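Local structure of amino Transferase (Eubacterium rectale, 3ELE) at residues Tyr325-Pro330 against Met336-Leu341; Cys349-Glu354 against Tyr393-Lys398. The protein probably transfers amino groups between amino acids and keto acids with the help of its pyridoxal-5'-phosphate cofactor, as a class I and II aminotransferase. All coordinates share one frame; numbering follows the deposited sequence.

Contact 1: Tyr325-Pro330 against Met336-Leu341; sequences YHCFKP and MFVKAL
Cys327 and Val338 sit opposite each other as a non-hydrogen-bonded antiparallel pair in a beta hairpin whose strand 327-328 is an outermost strand of the small antiparallel sheet, 335-339 pairing on with 370-374. Two backbone bonds flank the pair: Lys339 N donates to His326 O at 2.8 Å and Phe328 N to Phe337 O at 2.9 Å, both nearly straight. Where the strands part, water takes over. One molecule accepts from His326 N and donates to Lys339 O; the other joins Phe337 N and Phe328 O in the same way.

Met336, a selenomethionine, can be followed outward from the backbone. Its CB carries CG anti to the backbone N (chi1 -169°), and CG passes Phe328 O. Next comes SE, 4.1 Å from both CB and SG of Cys327. The chain then bends at chi3 (-68°), which brings CE to 3.8 Å from CD of Pro330. SG of Cys327 also meets CG2 of Val338, and helix 306-323 packs against this apolar layer through Tyr317 and Leu320. Phe328 and Phe337 take the other face of the hairpin, where both rings meet Phe158.

At the far end Tyr325 crosses Leu341 at about a right angle while its OH bonds to Phe389 O; its ring carbon CE1 lies 3.8 Å from Leu341 CD1.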
loop_
_atom_site.group_PDB
_atom_site.type_symbol
_atom_site.label_atom_id
_atom_site.label_comp_id
_atom_site.label_asym_id
_atom_site.label_seq_id
_atom_site.Cartn_x
_atom_site.Cartn_y
_atom_site.Cartn_z
ATOM N N TYR A 325 -8.881 39.529 -13.011
ATOM C CA TYR A 325 -9.402 38.186 -12.766
ATOM C C TYR A 325 -10.096 38.123 -11.420
ATOM O O TYR A 325 -9.712 38.836 -10.495
ATOM C CB TYR A 325 -8.280 37.136 -12.773
ATOM C CG TYR A 325 -7.628 36.897 -14.111
ATOM C CD1 TYR A 325 -8.162 35.965 -15.006
ATOM C CD2 TYR A 325 -6.459 37.573 -14.483
ATOM C CE1 TYR A 325 -7.554 35.705 -16.243
ATOM C CE2 TYR A 325 -5.850 37.335 -15.717
ATOM C CZ TYR A 325 -6.399 36.391 -16.587
ATOM O OH TYR A 325 -5.811 36.145 -17.807
ATOM N N HIS A 326 -11.129 37.288 -11.323
ATOM C CA HIS A 326 -11.801 37.058 -10.034
ATOM C C HIS A 326 -11.244 35.773 -9.423
ATOM O O HIS A 326 -11.555 34.672 -9.899
ATOM C CB HIS A 326 -13.329 36.971 -10.111
ATOM C CG HIS A 326 -13.943 36.564 -8.804
ATOM N ND1 HIS A 326 -14.132 37.452 -7.767
ATOM C CD2 HIS A 326 -14.294 35.345 -8.324
ATOM C CE1 HIS A 326 -14.633 36.808 -6.727
ATOM N NE2 HIS A 326 -14.730 35.526 -7.034
ATOM N N CYS A 327 -10.453 35.939 -8.360
ATOM C CA CYS A 327 -9.860 34.842 -7.606
ATOM C C CYS A 327 -10.540 34.731 -6.245
ATOM O O CYS A 327 -10.833 35.739 -5.597
ATOM C CB CYS A 327 -8.379 35.104 -7.332
ATOM S SG CYS A 327 -7.349 35.597 -8.726
ATOM N N PHE A 328 -10.791 33.503 -5.814
ATOM C CA PHE A 328 -11.253 33.229 -4.448
ATOM C C PHE A 328 -9.956 33.213 -3.623
ATOM O O PHE A 328 -9.040 32.437 -3.949
ATOM C CB PHE A 328 -12.007 31.890 -4.393
ATOM C CG PHE A 328 -12.230 31.361 -3.003
ATOM C CD1 PHE A 328 -12.962 32.098 -2.070
ATOM C CD2 PHE A 328 -11.728 30.108 -2.629
ATOM C CE1 PHE A 328 -13.172 31.600 -0.773
ATOM C CE2 PHE A 328 -11.937 29.604 -1.339
ATOM C CZ PHE A 328 -12.659 30.351 -0.412
ATOM N N LYS A 329 -9.855 34.060 -2.592
ATOM C CA LYS A 329 -8.626 34.100 -1.768
ATOM C C LYS A 329 -8.617 32.852 -0.881
ATOM O O LYS A 329 -9.458 32.741 -0.008
ATOM C CB LYS A 329 -8.503 35.375 -0.924
ATOM C CG LYS A 329 -7.100 35.525 -0.273
ATOM C CD LYS A 329 -6.858 36.898 0.344
ATOM C CE LYS A 329 -5.395 37.019 0.860
ATOM N NZ LYS A 329 -4.988 38.371 1.412
ATOM N N PRO A 330 -7.670 31.914 -1.104
ATOM C CA PRO A 330 -7.702 30.680 -0.308
ATOM C C PRO A 330 -7.078 30.856 1.069
ATOM O O PRO A 330 -6.074 31.560 1.187
ATOM C CB PRO A 330 -6.850 29.720 -1.144
ATOM C CG PRO A 330 -5.863 30.585 -1.812
ATOM C CD PRO A 330 -6.514 31.918 -2.025
HETATM N N MSE A 336 -5.086 27.888 -6.139
HETATM C CA MSE A 336 -5.944 29.055 -6.234
HETATM C C MSE A 336 -7.071 28.766 -7.231
HETATM O O MSE A 336 -6.819 28.294 -8.353
HETATM C CB MSE A 336 -5.172 30.294 -6.614
HETATM C CG MSE A 336 -6.018 31.569 -6.465
HETATM SE SE MSE A 336 -4.951 33.090 -6.491
HETATM C CE MSE A 336 -4.066 32.818 -4.832
ATOM N N PHE A 337 -8.295 29.081 -6.811
ATOM C CA PHE A 337 -9.507 28.850 -7.597
ATOM C C PHE A 337 -9.879 30.209 -8.213
ATOM O O PHE A 337 -10.213 31.160 -7.488
ATOM C CB PHE A 337 -10.599 28.265 -6.680
ATOM C CG PHE A 337 -11.443 27.217 -7.331
ATOM C CD1 PHE A 337 -10.858 26.061 -7.829
ATOM C CD2 PHE A 337 -12.836 27.342 -7.395
ATOM C CE1 PHE A 337 -11.624 25.086 -8.441
ATOM C CE2 PHE A 337 -13.611 26.351 -7.978
ATOM C CZ PHE A 337 -13.001 25.215 -8.486
ATOM N N VAL A 338 -9.770 30.293 -9.547
ATOM C CA VAL A 338 -9.974 31.535 -10.317
ATOM C C VAL A 338 -11.125 31.337 -11.302
ATOM O O VAL A 338 -11.234 30.267 -11.942
ATOM C CB VAL A 338 -8.678 31.906 -11.072
ATOM C CG1 VAL A 338 -8.814 33.220 -11.883
ATOM C CG2 VAL A 338 -7.508 32.015 -10.101
ATOM N N LYS A 339 -12.005 32.337 -11.403
ATOM C CA LYS A 339 -13.108 32.255 -12.343
ATOM C C LYS A 339 -12.596 32.423 -13.787
ATOM O O LYS A 339 -11.812 33.335 -14.066
ATOM C CB LYS A 339 -14.246 33.259 -12.051
ATOM C CG LYS A 339 -15.444 32.839 -12.904
ATOM C CD LYS A 339 -16.812 33.314 -12.615
ATOM C CE LYS A 339 -17.811 32.340 -13.374
ATOM N NZ LYS A 339 -17.314 31.759 -14.729
ATOM N N ALA A 340 -13.036 31.532 -14.683
ATOM C CA ALA A 340 -12.681 31.614 -16.111
ATOM C C ALA A 340 -13.319 32.868 -16.738
ATOM O O ALA A 340 -14.351 33.353 -16.255
ATOM C CB ALA A 340 -13.143 30.370 -16.856
ATOM N N LEU A 341 -12.706 33.384 -17.799
ATOM C CA LEU A 341 -13.209 34.590 -18.478
ATOM C C LEU A 341 -14.432 34.314 -19.357
ATOM O O LEU A 341 -15.059 35.248 -19.841
ATOM C CB LEU A 341 -12.090 35.296 -19.233
ATOM C CG LEU A 341 -10.890 35.661 -18.340
ATOM C CD1 LEU A 341 -9.856 36.381 -19.148
ATOM C CD2 LEU A 341 -11.284 36.503 -17.127
HETATM O O HOH W 1 -11.977 35.910 -13.582
HETATM O O HOH W 2 -8.487 29.746 -4.142
#

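Contact 2: Cys349-Glu354 against Tyr393-Lys398; sequences CEKAKE and YKKYNK. With EDO (1,2-ethanediol), chain G.
Lys395 reaches from the C-terminal helix 379-396 to helix 345-353 and the residue after it, where Lys351 and Glu354 join it in a salt-bridge network on the protein surface. Before it in sequence, the carbonyl O of Tyr393 accepts from the backbone N of both Tyr396 and Asn397.

The Lys395 chain runs extended until chi4, and its aliphatic part lies across Lys351, with CD 4.1 Å from Lys351 CB and CE 3.5 Å from Lys351 O. The bend at chi4 (-65°) then places NZ 2.7 Å from Glu354 OE1, met nearly along the carboxylate C-O axis. Glu355 provides a second carboxylate for the same ammonium, while the other oxygen of Glu354, OE2, makes a long pair with Lys351 NZ at 3.6 Å. The shared acid probably offsets the like charges of the two lysines.

Tyr396 follows, its hydroxyl bonded to Glu342 and lying 3.5 Å from Lys351 CG. Further on, Asn397 turns back so that ND2 stands 3.3 Å above the centre of the Tyr393 ring and makes a weak bond to Tyr393 O.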
loop_
_atom_site.group_PDB
_atom_site.type_symbol
_atom_site.label_atom_id
_atom_site.label_comp_id
_atom_site.label_asym_id
_atom_site.label_seq_id
_atom_site.Cartn_x
_atom_site.Cartn_y
_atom_site.Cartn_z
ATOM N N CYS A 349 -9.039 27.484 -20.839
ATOM C CA CYS A 349 -7.725 26.844 -20.621
ATOM C C CYS A 349 -6.928 26.687 -21.912
ATOM O O CYS A 349 -5.700 26.698 -21.847
ATOM C CB CYS A 349 -7.835 25.506 -19.896
ATOM S SG CYS A 349 -8.315 25.752 -18.223
ATOM N N GLU A 350 -7.620 26.519 -23.049
ATOM C CA GLU A 350 -6.993 26.495 -24.377
ATOM C C GLU A 350 -6.433 27.861 -24.738
ATOM O O GLU A 350 -5.333 27.929 -25.271
ATOM C CB GLU A 350 -7.954 26.022 -25.493
ATOM C CG GLU A 350 -8.270 24.517 -25.488
ATOM C CD GLU A 350 -7.061 23.623 -25.800
ATOM O OE1 GLU A 350 -6.026 24.111 -26.321
ATOM O OE2 GLU A 350 -7.150 22.410 -25.529
ATOM N N LYS A 351 -7.191 28.930 -24.463
ATOM C CA LYS A 351 -6.711 30.305 -24.687
ATOM C C LYS A 351 -5.487 30.635 -23.804
ATOM O O LYS A 351 -4.552 31.294 -24.256
ATOM C CB LYS A 351 -7.829 31.332 -24.474
ATOM C CG LYS A 351 -8.960 31.287 -25.510
ATOM C CD LYS A 351 -8.477 31.710 -26.873
ATOM C CE LYS A 351 -9.597 31.838 -27.894
ATOM N NZ LYS A 351 -9.006 32.268 -29.213
ATOM N N ALA A 352 -5.504 30.162 -22.555
ATOM C CA ALA A 352 -4.365 30.291 -21.638
ATOM C C ALA A 352 -3.165 29.583 -22.257
ATOM O O ALA A 352 -2.084 30.156 -22.330
ATOM C CB ALA A 352 -4.695 29.673 -20.278
ATOM N N LYS A 353 -3.406 28.360 -22.753
ATOM C CA LYS A 353 -2.381 27.519 -23.422
ATOM C C LYS A 353 -1.677 28.252 -24.586
ATOM O O LYS A 353 -0.485 28.038 -24.797
ATOM C CB LYS A 353 -2.987 26.190 -23.919
ATOM C CG LYS A 353 -2.236 24.958 -23.523
ATOM C CD LYS A 353 -2.959 23.734 -24.045
ATOM C CE LYS A 353 -2.550 22.473 -23.341
ATOM N NZ LYS A 353 -3.281 21.292 -23.902
ATOM N N GLU A 354 -2.391 29.138 -25.299
ATOM C CA GLU A 354 -1.797 29.954 -26.386
ATOM C C GLU A 354 -0.634 30.858 -25.933
ATOM O O GLU A 354 0.161 31.293 -26.782
ATOM C CB GLU A 354 -2.835 30.865 -27.079
ATOM C CG GLU A 354 -4.023 30.179 -27.761
ATOM C CD GLU A 354 -4.974 31.162 -28.482
ATOM O OE1 GLU A 354 -4.959 32.382 -28.200
ATOM O OE2 GLU A 354 -5.755 30.705 -29.346
ATOM N N TYR A 393 -6.105 37.836 -20.589
ATOM C CA TYR A 393 -7.202 38.724 -20.179
ATOM C C TYR A 393 -7.669 39.623 -21.334
ATOM O O TYR A 393 -8.870 39.723 -21.597
ATOM C CB TYR A 393 -6.767 39.586 -18.990
ATOM C CG TYR A 393 -7.921 40.275 -18.328
ATOM C CD1 TYR A 393 -8.686 39.597 -17.375
ATOM C CD2 TYR A 393 -8.268 41.592 -18.654
ATOM C CE1 TYR A 393 -9.753 40.198 -16.756
ATOM C CE2 TYR A 393 -9.349 42.213 -18.028
ATOM C CZ TYR A 393 -10.078 41.489 -17.079
ATOM O OH TYR A 393 -11.135 42.045 -16.442
ATOM N N LYS A 394 -6.695 40.260 -21.993
ATOM C CA LYS A 394 -6.900 41.089 -23.200
ATOM C C LYS A 394 -7.639 40.399 -24.357
ATOM O O LYS A 394 -8.318 41.088 -25.115
ATOM C CB LYS A 394 -5.574 41.664 -23.753
ATOM C CG LYS A 394 -5.269 43.120 -23.399
ATOM C CD LYS A 394 -4.739 43.351 -21.998
ATOM C CE LYS A 394 -4.377 44.832 -21.817
ATOM N NZ LYS A 394 -3.744 45.121 -20.496
ATOM N N LYS A 395 -7.471 39.080 -24.515
ATOM C CA LYS A 395 -8.189 38.301 -25.558
ATOM C C LYS A 395 -9.709 38.421 -25.410
ATOM O O LYS A 395 -10.424 38.447 -26.405
ATOM C CB LYS A 395 -7.844 36.797 -25.524
ATOM C CG LYS A 395 -6.370 36.418 -25.772
ATOM C CD LYS A 395 -6.151 34.903 -25.551
ATOM C CE LYS A 395 -4.680 34.494 -25.668
ATOM N NZ LYS A 395 -4.113 34.676 -27.021
ATOM N N TYR A 396 -10.165 38.456 -24.153
ATOM C CA TYR A 396 -11.574 38.567 -23.784
ATOM C C TYR A 396 -12.052 39.993 -23.600
ATOM O O TYR A 396 -13.191 40.300 -23.945
ATOM C CB TYR A 396 -11.831 37.802 -22.483
ATOM C CG TYR A 396 -11.688 36.315 -22.640
ATOM C CD1 TYR A 396 -12.794 35.529 -22.979
ATOM C CD2 TYR A 396 -10.452 35.683 -22.471
ATOM C CE1 TYR A 396 -12.680 34.164 -23.125
ATOM C CE2 TYR A 396 -10.326 34.300 -22.619
ATOM C CZ TYR A 396 -11.445 33.546 -22.944
ATOM O OH TYR A 396 -11.358 32.184 -23.095
ATOM N N ASN A 397 -11.186 40.842 -23.048
ATOM C CA ASN A 397 -11.490 42.242 -22.729
ATOM C C ASN A 397 -10.587 43.172 -23.539
ATOM O O ASN A 397 -9.512 43.590 -23.094
ATOM C CB ASN A 397 -11.340 42.436 -21.222
ATOM C CG ASN A 397 -12.216 41.473 -20.442
ATOM O OD1 ASN A 397 -13.422 41.657 -20.362
ATOM N ND2 ASN A 397 -11.611 40.422 -19.890
ATOM N N LYS A 398 -11.045 43.459 -24.754
ATOM C CA LYS A 398 -10.323 44.304 -25.703
ATOM C C LYS A 398 -10.503 45.774 -25.360
ATOM O O LYS A 398 -11.327 46.159 -24.528
ATOM C CB LYS A 398 -10.791 43.988 -27.133
ATOM C CG LYS A 398 -10.368 42.565 -27.591
ATOM C CD LYS A 398 -11.508 41.760 -28.225
ATOM C CE LYS A 398 -12.546 41.352 -27.158
ATOM N NZ LYS A 398 -13.602 40.426 -27.656
ATOM O OXT LYS A 398 -9.795 46.614 -25.895
HETATM C C1 EDO G . 1.515 28.819 -28.292
HETATM O O1 EDO G . 1.072 29.907 -29.108
HETATM C C2 EDO G . 1.851 27.631 -29.175
HETATM O O2 EDO G . 1.630 26.425 -28.442
#

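In the fold
Contact 1 and contact 2 have centres 15 Å apart and follow one another along the chain, strand 335-339 leading into helix 345-353. They meet through the C-terminal helix: CD1 of Leu341 comes within 3.4 Å of Tyr396 CD2, and the rings of Tyr325 and Tyr393 pack edge-to-face. Phe348 of helix 345-353 also touches both Tyr325 and Leu341, so the hairpin and the two helices share one apolar junction. In contact 1, the Phe337 side chain is about 12 Å from a bound pyridoxal-5'-phosphate. The centre of contact 2 is about 30 Å from the centre of the chain, against about 20 Å for that of contact 1.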